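Long-range contacts in cupin type-2 domain-containing protein (Ralstonia eutropha, PDB 2OPK), which is of unproven function but adopts a cupin fold and has been proposed to be a mannose-6-phosphate isomerase: residues B[36-41]-B[102-107]; B[41-46]-B[90-95]. All blocks are in the same frame, centred on the assembly; numbering follows the deposited sequence.

Contact 1: residues B[36-41]-B[102-107]; sequences IISNGQ and TVWLAV
The indole of Trp104 carries Thr102 CG2 over one face, 3.4 Å above the plane and offset toward the rim, while Ile36 O and the CB and OG of Ser38 lie at its edge. Ring and neighbours sit on two adjacent antiparallel strands, 31-38 and 102-109, of the larger sheet of a cupin beta-sandwich. Ile36 with Trp104 and Ser38 with Thr102 are hydrogen-bonded pairs; Ile37 with Val103, between them, is a non-hydrogen-bonded pair. As in any extended strand, successive side chains alternate between the two faces. Ile36, Ser38, Thr102, Trp104 and Ala106 share the inward face, toward strand 91-96, whose Thr96 touches Ser38, Thr102 and Trp104. Ile37 and Val103 occupy the reverse face, side by side and pointing the same way, with Ile37 CD1 3.6 Å from Val103 CG2.

The four backbone bonds are not alike. Ser38 N reaches Thr102 O at 2.8 Å, almost straight and in the carbonyl plane, and Trp104 N meets Ile36 O equally in plane. Each reciprocal bond, Ile36 N to Trp104 O and Thr102 N to Ser38 O, has its donor well above the carbonyl plane. Ile36 crosses Trp104 obliquely, its CB 3.6 Å from Trp104 CD1, and extends CD1 to 3.9 Å from Ala106 CB. In Trp104, chi1 (-46°, CG anti to the carbonyl carbon) and chi2 (68°) together direct the CD1-NE1 edge toward Ser38 on the neighbouring strand. Ser38 OG, also bonded to Glu20 OE2, there accepts the indole N-H: Trp104 NE1 to Ser38 OG is 3.0 Å, with OG 16° out of the ring plane.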
ATOM      1  N   ILE B  36      -6.889   1.592   7.482  1.00 14.34           N
ATOM      2  CA  ILE B  36      -7.158   1.542   8.921  1.00 14.66           C
ATOM      3  C   ILE B  36      -6.837   2.923   9.455  1.00 15.83           C
ATOM      4  O   ILE B  36      -5.805   3.521   9.081  1.00 12.42           O
ATOM      5  CB  ILE B  36      -6.281   0.545   9.688  1.00 15.92           C
ATOM      6  CG1 ILE B  36      -6.284  -0.817   8.998  1.00 17.51           C
ATOM      7  CG2 ILE B  36      -6.741   0.455  11.201  1.00 13.35           C
ATOM      8  CD1 ILE B  36      -5.264  -1.894   9.560  1.00 17.60           C
ATOM      9  N   ILE B  37      -7.736   3.459  10.283  1.00 13.64           N
ATOM     10  CA  ILE B  37      -7.551   4.765  10.893  0.50 13.57           C
ATOM     11  C   ILE B  37      -7.496   4.590  12.408  1.00 14.76           C
ATOM     12  O   ILE B  37      -8.503   4.190  13.048  1.00 10.61           O
ATOM     13  CB  ILE B  37      -8.696   5.745  10.536  0.50 14.84           C
ATOM     14  CG1 ILE B  37      -8.951   5.780   9.017  0.50 18.45           C
ATOM     15  CG2 ILE B  37      -8.408   7.143  11.074  0.50 11.57           C
ATOM     16  CD1 ILE B  37      -7.802   6.307   8.197  0.50 23.62           C
ATOM     17  N   SER B  38      -6.321   4.870  12.972  1.00 15.53           N
ATOM     18  CA  SER B  38      -6.103   4.840  14.401  1.00 15.63           C
ATOM     19  C   SER B  38      -6.039   6.255  14.891  1.00 16.58           C
ATOM     20  O   SER B  38      -5.657   7.186  14.165  1.00 14.15           O
ATOM     21  CB  SER B  38      -4.789   4.146  14.741  1.00 16.59           C
ATOM     22  OG  SER B  38      -4.733   2.832  14.215  1.00 18.80           O
ATOM     23  N   ASN B  39      -6.423   6.409  16.143  1.00 18.37           N
ATOM     24  CA  ASN B  39      -6.327   7.687  16.849  1.00 17.36           C
ATOM     25  C   ASN B  39      -5.848   7.389  18.260  1.00 19.33           C
ATOM     26  O   ASN B  39      -6.559   7.660  19.234  1.00 18.55           O
ATOM     27  CB  ASN B  39      -7.680   8.397  16.900  1.00 16.84           C
ATOM     28  CG  ASN B  39      -7.989   9.126  15.627  1.00 16.41           C
ATOM     29  OD1 ASN B  39      -7.460  10.214  15.393  1.00 14.47           O
ATOM     30  ND2 ASN B  39      -8.871   8.539  14.795  1.00 16.63           N
ATOM     31  N   GLY B  40      -4.665   6.780  18.357  1.00 17.84           N
ATOM     32  CA  GLY B  40      -4.045   6.532  19.652  1.00 18.85           C
ATOM     33  C   GLY B  40      -4.372   5.238  20.352  1.00 18.49           C
ATOM     34  O   GLY B  40      -3.851   4.987  21.439  1.00 18.47           O
ATOM     35  N   GLN B  41      -5.157   4.381  19.723  1.00 19.68           N
ATOM     36  CA  GLN B  41      -5.496   3.088  20.330  1.00 18.88           C
ATOM     37  C   GLN B  41      -4.350   2.102  20.196  1.00 19.66           C
ATOM     38  O   GLN B  41      -3.505   2.230  19.295  1.00 18.09           O
ATOM     39  CB  GLN B  41      -6.757   2.443  19.705  1.00 16.23           C
ATOM     40  CG  GLN B  41      -7.976   3.359  19.688  1.00 22.18           C
ATOM     41  CD  GLN B  41      -8.069   4.200  18.416  1.00 16.70           C
ATOM     42  OE1 GLN B  41      -7.175   4.147  17.586  1.00 17.70           O
ATOM     43  NE2 GLN B  41      -9.116   5.011  18.289  1.00 13.14           N
ATOM     44  N   THR B 102      -3.237   7.926  12.798  1.00 15.63           N
ATOM     45  CA  THR B 102      -2.333   7.013  12.167  1.00 14.52           C
ATOM     46  C   THR B 102      -3.176   6.293  11.103  1.00 15.31           C
ATOM     47  O   THR B 102      -4.160   5.613  11.428  1.00 12.03           O
ATOM     48  CB  THR B 102      -1.714   6.030  13.162  1.00 14.26           C
ATOM     49  OG1 THR B 102      -0.894   6.739  14.089  1.00 14.23           O
ATOM     50  CG2 THR B 102      -0.836   5.018  12.453  1.00 14.10           C
ATOM     51  N   VAL B 103      -2.823   6.510   9.840  1.00 13.65           N
ATOM     52  CA  VAL B 103      -3.495   5.848   8.721  1.00 15.69           C
ATOM     53  C   VAL B 103      -2.604   4.749   8.190  1.00 13.66           C
ATOM     54  O   VAL B 103      -1.422   4.989   7.895  1.00 14.25           O
ATOM     55  CB  VAL B 103      -3.819   6.849   7.551  1.00 17.55           C
ATOM     56  CG1 VAL B 103      -4.504   6.119   6.404  1.00 16.62           C
ATOM     57  CG2 VAL B 103      -4.668   8.022   8.068  1.00 18.30           C
ATOM     58  N   TRP B 104      -3.174   3.556   8.054  1.00 14.39           N
ATOM     59  CA  TRP B 104      -2.459   2.366   7.581  1.00 14.24           C
ATOM     60  C   TRP B 104      -3.072   1.867   6.295  1.00 14.18           C
ATOM     61  O   TRP B 104      -4.239   2.133   6.015  1.00 11.63           O
ATOM     62  CB  TRP B 104      -2.616   1.203   8.524  1.00 13.84           C
ATOM     63  CG  TRP B 104      -2.432   1.433  10.000  1.00 13.10           C
ATOM     64  CD1 TRP B 104      -3.231   2.142  10.814  1.00 15.17           C
ATOM     65  CD2 TRP B 104      -1.393   0.883  10.827  1.00 12.07           C
ATOM     66  NE1 TRP B 104      -2.767   2.083  12.106  1.00 17.10           N
ATOM     67  CE2 TRP B 104      -1.632   1.323  12.140  1.00 14.21           C
ATOM     68  CE3 TRP B 104      -0.277   0.079  10.576  1.00 13.84           C
ATOM     69  CZ2 TRP B 104      -0.810   0.955  13.212  1.00 15.63           C
ATOM     70  CZ3 TRP B 104       0.535  -0.299  11.628  1.00 15.85           C
ATOM     71  CH2 TRP B 104       0.279   0.149  12.930  1.00 16.47           C
ATOM     72  N   LEU B 105      -2.276   1.107   5.554  1.00 13.58           N
ATOM     73  CA  LEU B 105      -2.742   0.370   4.379  1.00 14.74           C
ATOM     74  C   LEU B 105      -2.452  -1.072   4.686  1.00 13.62           C
ATOM     75  O   LEU B 105      -1.318  -1.410   5.056  1.00 16.44           O
ATOM     76  CB  LEU B 105      -1.982   0.797   3.126  1.00 15.18           C
ATOM     77  CG  LEU B 105      -2.457   0.138   1.830  1.00 15.48           C
ATOM     78  CD1 LEU B 105      -3.872   0.595   1.442  1.00 15.18           C
ATOM     79  CD2 LEU B 105      -1.483   0.484   0.740  1.00 29.24           C
ATOM     80  N   ALA B 106      -3.471  -1.918   4.589  1.00 14.66           N
ATOM     81  CA  ALA B 106      -3.349  -3.311   4.948  1.00 15.20           C
ATOM     82  C   ALA B 106      -3.873  -4.215   3.838  1.00 16.68           C
ATOM     83  O   ALA B 106      -4.909  -3.924   3.217  1.00 16.34           O
ATOM     84  CB  ALA B 106      -4.069  -3.582   6.265  1.00 15.92           C
ATOM     85  N   VAL B 107      -3.133  -5.299   3.584  1.00 16.10           N
ATOM     86  CA  VAL B 107      -3.503  -6.276   2.554  1.00 16.12           C
ATOM     87  C   VAL B 107      -3.573  -7.641   3.207  1.00 17.90           C
ATOM     88  O   VAL B 107      -2.662  -8.052   3.900  1.00 18.68           O
ATOM     89  CB  VAL B 107      -2.536  -6.309   1.357  1.00 17.05           C
ATOM     90  CG1 VAL B 107      -3.034  -7.256   0.218  1.00 15.77           C
ATOM     91  CG2 VAL B 107      -2.296  -4.869   0.801  1.00 15.84           C
TER
HETATM   92  O   HOH W   1      -2.911   7.535  15.942  1.00 12.38           O

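Contact 2: residues B[41-46]-B[90-95]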
ATOM      1  N   GLN B  41      -5.157   4.381  19.723  1.00 19.68           N
ATOM      2  CA  GLN B  41      -5.496   3.088  20.330  1.00 18.88           C
ATOM      3  C   GLN B  41      -4.350   2.102  20.196  1.00 19.66           C
ATOM      4  O   GLN B  41      -3.505   2.230  19.295  1.00 18.09           O
ATOM      5  CB  GLN B  41      -6.757   2.443  19.705  1.00 16.23           C
ATOM      6  CG  GLN B  41      -7.976   3.359  19.688  1.00 22.18           C
ATOM      7  CD  GLN B  41      -8.069   4.200  18.416  1.00 16.70           C
ATOM      8  OE1 GLN B  41      -7.175   4.147  17.586  1.00 17.70           O
ATOM      9  NE2 GLN B  41      -9.116   5.011  18.289  1.00 13.14           N
ATOM     10  N   ALA B  42      -4.346   1.114  21.099  1.00 20.16           N
ATOM     11  CA  ALA B  42      -3.434  -0.002  21.053  1.00 20.33           C
ATOM     12  C   ALA B  42      -4.234  -1.292  21.252  1.00 19.21           C
ATOM     13  O   ALA B  42      -5.325  -1.260  21.753  1.00 20.06           O
ATOM     14  CB  ALA B  42      -2.392   0.152  22.156  1.00 21.63           C
ATOM     15  N   SER B  43      -3.688  -2.433  20.855  1.00 21.04           N
ATOM     16  CA  SER B  43      -4.326  -3.718  21.124  1.00 20.45           C
ATOM     17  C   SER B  43      -4.578  -3.879  22.641  1.00 21.91           C
ATOM     18  O   SER B  43      -3.718  -3.545  23.449  1.00 21.16           O
ATOM     19  CB  SER B  43      -3.452  -4.860  20.624  1.00 19.96           C
ATOM     20  OG  SER B  43      -3.352  -4.817  19.228  1.00 16.42           O
ATOM     21  N   PRO B  44      -5.782  -4.333  23.035  1.00 25.69           N
ATOM     22  CA  PRO B  44      -6.013  -4.488  24.480  1.00 26.48           C
ATOM     23  C   PRO B  44      -5.090  -5.503  25.127  1.00 26.80           C
ATOM     24  O   PRO B  44      -4.556  -6.377  24.453  1.00 24.75           O
ATOM     25  CB  PRO B  44      -7.459  -4.991  24.570  1.00 29.71           C
ATOM     26  CG  PRO B  44      -7.867  -5.395  23.191  1.00 27.88           C
ATOM     27  CD  PRO B  44      -6.959  -4.704  22.220  1.00 25.51           C
ATOM     28  N   PRO B  45      -4.887  -5.392  26.438  1.00 29.19           N
ATOM     29  CA  PRO B  45      -4.062  -6.372  27.118  1.00 28.62           C
ATOM     30  C   PRO B  45      -4.537  -7.806  26.910  1.00 27.75           C
ATOM     31  O   PRO B  45      -5.747  -8.099  26.943  1.00 28.90           O
ATOM     32  CB  PRO B  45      -4.195  -5.972  28.590  1.00 31.74           C
ATOM     33  CG  PRO B  45      -4.548  -4.518  28.556  1.00 30.75           C
ATOM     34  CD  PRO B  45      -5.389  -4.350  27.355  1.00 30.84           C
ATOM     35  N   GLY B  46      -3.576  -8.681  26.674  1.00 28.09           N
ATOM     36  CA  GLY B  46      -3.848 -10.073  26.382  1.00 30.37           C
ATOM     37  C   GLY B  46      -4.151 -10.387  24.918  1.00 29.22           C
ATOM     38  O   GLY B  46      -4.043 -11.552  24.527  1.00 31.20           O
ATOM     39  N   ARG B  90       1.485 -14.495  15.248  1.00 27.30           N
ATOM     40  CA  ARG B  90       0.662 -13.628  16.063  1.00 28.06           C
ATOM     41  C   ARG B  90       1.319 -12.283  16.259  1.00 26.45           C
ATOM     42  O   ARG B  90       2.547 -12.193  16.332  1.00 22.81           O
ATOM     43  CB  ARG B  90       0.333 -14.288  17.412  1.00 28.55           C
ATOM     44  CG  ARG B  90      -0.338 -15.678  17.277  1.00 31.62           C
ATOM     45  CD  ARG B  90      -1.276 -15.992  18.451  1.00 38.36           C
ATOM     46  NE  ARG B  90      -0.649 -15.938  19.783  1.00 46.35           N
ATOM     47  CZ  ARG B  90      -1.322 -15.895  20.946  1.00 51.29           C
ATOM     48  NH1 ARG B  90      -2.653 -15.872  20.973  1.00 53.91           N
ATOM     49  NH2 ARG B  90      -0.669 -15.837  22.108  1.00 50.74           N
ATOM     50  N   HIS B  91       0.491 -11.237  16.304  1.00 23.44           N
ATOM     51  CA  HIS B  91       1.010  -9.898  16.467  1.00 22.67           C
ATOM     52  C   HIS B  91      -0.019  -8.993  17.169  1.00 21.17           C
ATOM     53  O   HIS B  91      -1.196  -9.326  17.323  1.00 18.76           O
ATOM     54  CB  HIS B  91       1.516  -9.343  15.110  1.00 22.76           C
ATOM     55  CG  HIS B  91       0.435  -8.802  14.214  1.00 25.14           C
ATOM     56  ND1 HIS B  91      -0.445  -9.608  13.521  1.00 21.63           N
ATOM     57  CD2 HIS B  91       0.117  -7.533  13.880  1.00 25.44           C
ATOM     58  CE1 HIS B  91      -1.273  -8.855  12.824  1.00 26.07           C
ATOM     59  NE2 HIS B  91      -0.959  -7.589  13.030  1.00 22.14           N
ATOM     60  N   ARG B  92       0.468  -7.877  17.667  1.00 20.77           N
ATOM     61  CA  ARG B  92      -0.369  -6.919  18.341  1.00 20.41           C
ATOM     62  C   ARG B  92       0.161  -5.525  18.087  1.00 19.33           C
ATOM     63  O   ARG B  92       1.321  -5.370  17.740  1.00 17.25           O
ATOM     64  CB  ARG B  92      -0.421  -7.202  19.852  1.00 20.34           C
ATOM     65  CG  ARG B  92       0.945  -7.235  20.563  1.00 21.02           C
ATOM     66  CD  ARG B  92       0.780  -7.530  22.062  1.00 25.96           C
ATOM     67  NE  ARG B  92       0.469  -6.319  22.830  1.00 31.81           N
ATOM     68  CZ  ARG B  92      -0.746  -5.913  23.205  1.00 35.62           C
ATOM     69  NH1 ARG B  92      -1.840  -6.637  22.989  1.00 32.20           N
ATOM     70  NH2 ARG B  92      -0.843  -4.765  23.869  1.00 40.13           N
ATOM     71  N   VAL B  93      -0.720  -4.532  18.253  1.00 17.56           N
ATOM     72  CA  VAL B  93      -0.361  -3.140  18.153  1.00 17.95           C
ATOM     73  C   VAL B  93      -0.002  -2.676  19.562  1.00 19.25           C
ATOM     74  O   VAL B  93      -0.852  -2.650  20.452  1.00 16.45           O
ATOM     75  CB  VAL B  93      -1.515  -2.308  17.541  1.00 16.02           C
ATOM     76  CG1 VAL B  93      -1.145  -0.845  17.509  1.00 18.01           C
ATOM     77  CG2 VAL B  93      -1.806  -2.815  16.143  1.00 18.90           C
ATOM     78  N   ALA B  94       1.282  -2.361  19.766  1.00 17.42           N
ATOM     79  CA  ALA B  94       1.763  -1.910  21.059  1.00 17.16           C
ATOM     80  C   ALA B  94       1.323  -0.447  21.335  1.00 16.80           C
ATOM     81  O   ALA B  94       0.995  -0.097  22.465  1.00 15.31           O
ATOM     82  CB  ALA B  94       3.259  -2.055  21.117  1.00 15.97           C
ATOM     83  N   TRP B  95       1.300   0.398  20.298  1.00 16.08           N
ATOM     84  CA  TRP B  95       0.815   1.781  20.440  1.00 16.89           C
ATOM     85  C   TRP B  95       0.581   2.390  19.067  1.00 16.84           C
ATOM     86  O   TRP B  95       1.097   1.888  18.076  1.00 16.33           O
ATOM     87  CB  TRP B  95       1.812   2.686  21.210  1.00 17.39           C
ATOM     88  CG  TRP B  95       3.059   3.060  20.413  1.00 14.26           C
ATOM     89  CD1 TRP B  95       3.208   4.139  19.591  1.00 16.28           C
ATOM     90  CD2 TRP B  95       4.305   2.338  20.355  1.00 16.74           C
ATOM     91  NE1 TRP B  95       4.458   4.133  19.001  1.00 18.21           N
ATOM     92  CE2 TRP B  95       5.154   3.043  19.453  1.00 18.16           C
ATOM     93  CE3 TRP B  95       4.792   1.174  20.975  1.00 17.26           C
ATOM     94  CZ2 TRP B  95       6.441   2.622  19.166  1.00 18.37           C
ATOM     95  CZ3 TRP B  95       6.073   0.759  20.686  1.00 14.02           C
ATOM     96  CH2 TRP B  95       6.886   1.478  19.795  1.00 18.58           C
TER
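Arg92 leaves strand 91-96 with its CB directed at the loop 41-46, and CB lies 3.8 Å from Ser43 OG. Its CG takes the crowded position between the backbone N and the carbonyl carbon (chi1 56°); the chain then runs extended through CD before bending at chi3, -83°, which turns the guanidinium edge to the carbonyls of the loop. CZ comes to rest beside the CB and carbonyl O of Ser43. From there the two terminal nitrogens divide the loop carbonyls between them. Arg92 NH2 donates to Ser43 O at 3.2 Å, with the acceptor tilted from the guanidinium plane, whereas Arg92 NH1 donates to Pro44 O at 3.1 Å with the acceptor close to that plane. In both bonds the nitrogen stands above the plane of the peptide carbonyl, 45° out of it. NH1 has a further acceptor in Phe47 O, so the guanidinium holds three carbonyl oxygens, those of Ser43, Pro44 and Phe47.

The strand that carries Arg92, 91-96, is an outer one of the smaller sheet of the cupin sandwich, and the irregular loop after strand 31-38 runs along its margin. Ser43 makes the connection reciprocal. Ser43 N bonds Val93 O at 2.9 Å, in the carbonyl plane and on a lone pair, while Ser43 OG, anti to the carbonyl carbon, accepts from Val93 N at 2.8 Å. The same serine thereby serves both the N-H and the C=O of one strand residue. Farther along, Ala94 and Trp95 form a classic beta bulge opposite Gly65, and Ala42 CB lies close to two strand carbonyl oxygens, those of Val93 and Ala94, 3.4 Å from Ala94 O.

Gln41 belongs to both contacts, ending the first segment of contact 1 and starting that of contact 2, so the chain passes directly from the larger sheet to the margin of the smaller one. The centres of the two contacts lie about 13 Å apart. Strands 91-96 and 102-109, their second partners, are consecutive in the sequence, and Thr96 joins the two regions by bonding Gln41 O and touching Trp104. An unidentified bound molecule approaches both contacts, its nearest atoms about 3 Å from the side chain of Trp104 and about 4 Å from that of Val93. It probably came from the crystallisation liquor, yet its position is consistent with a pocket bordered by both contacts.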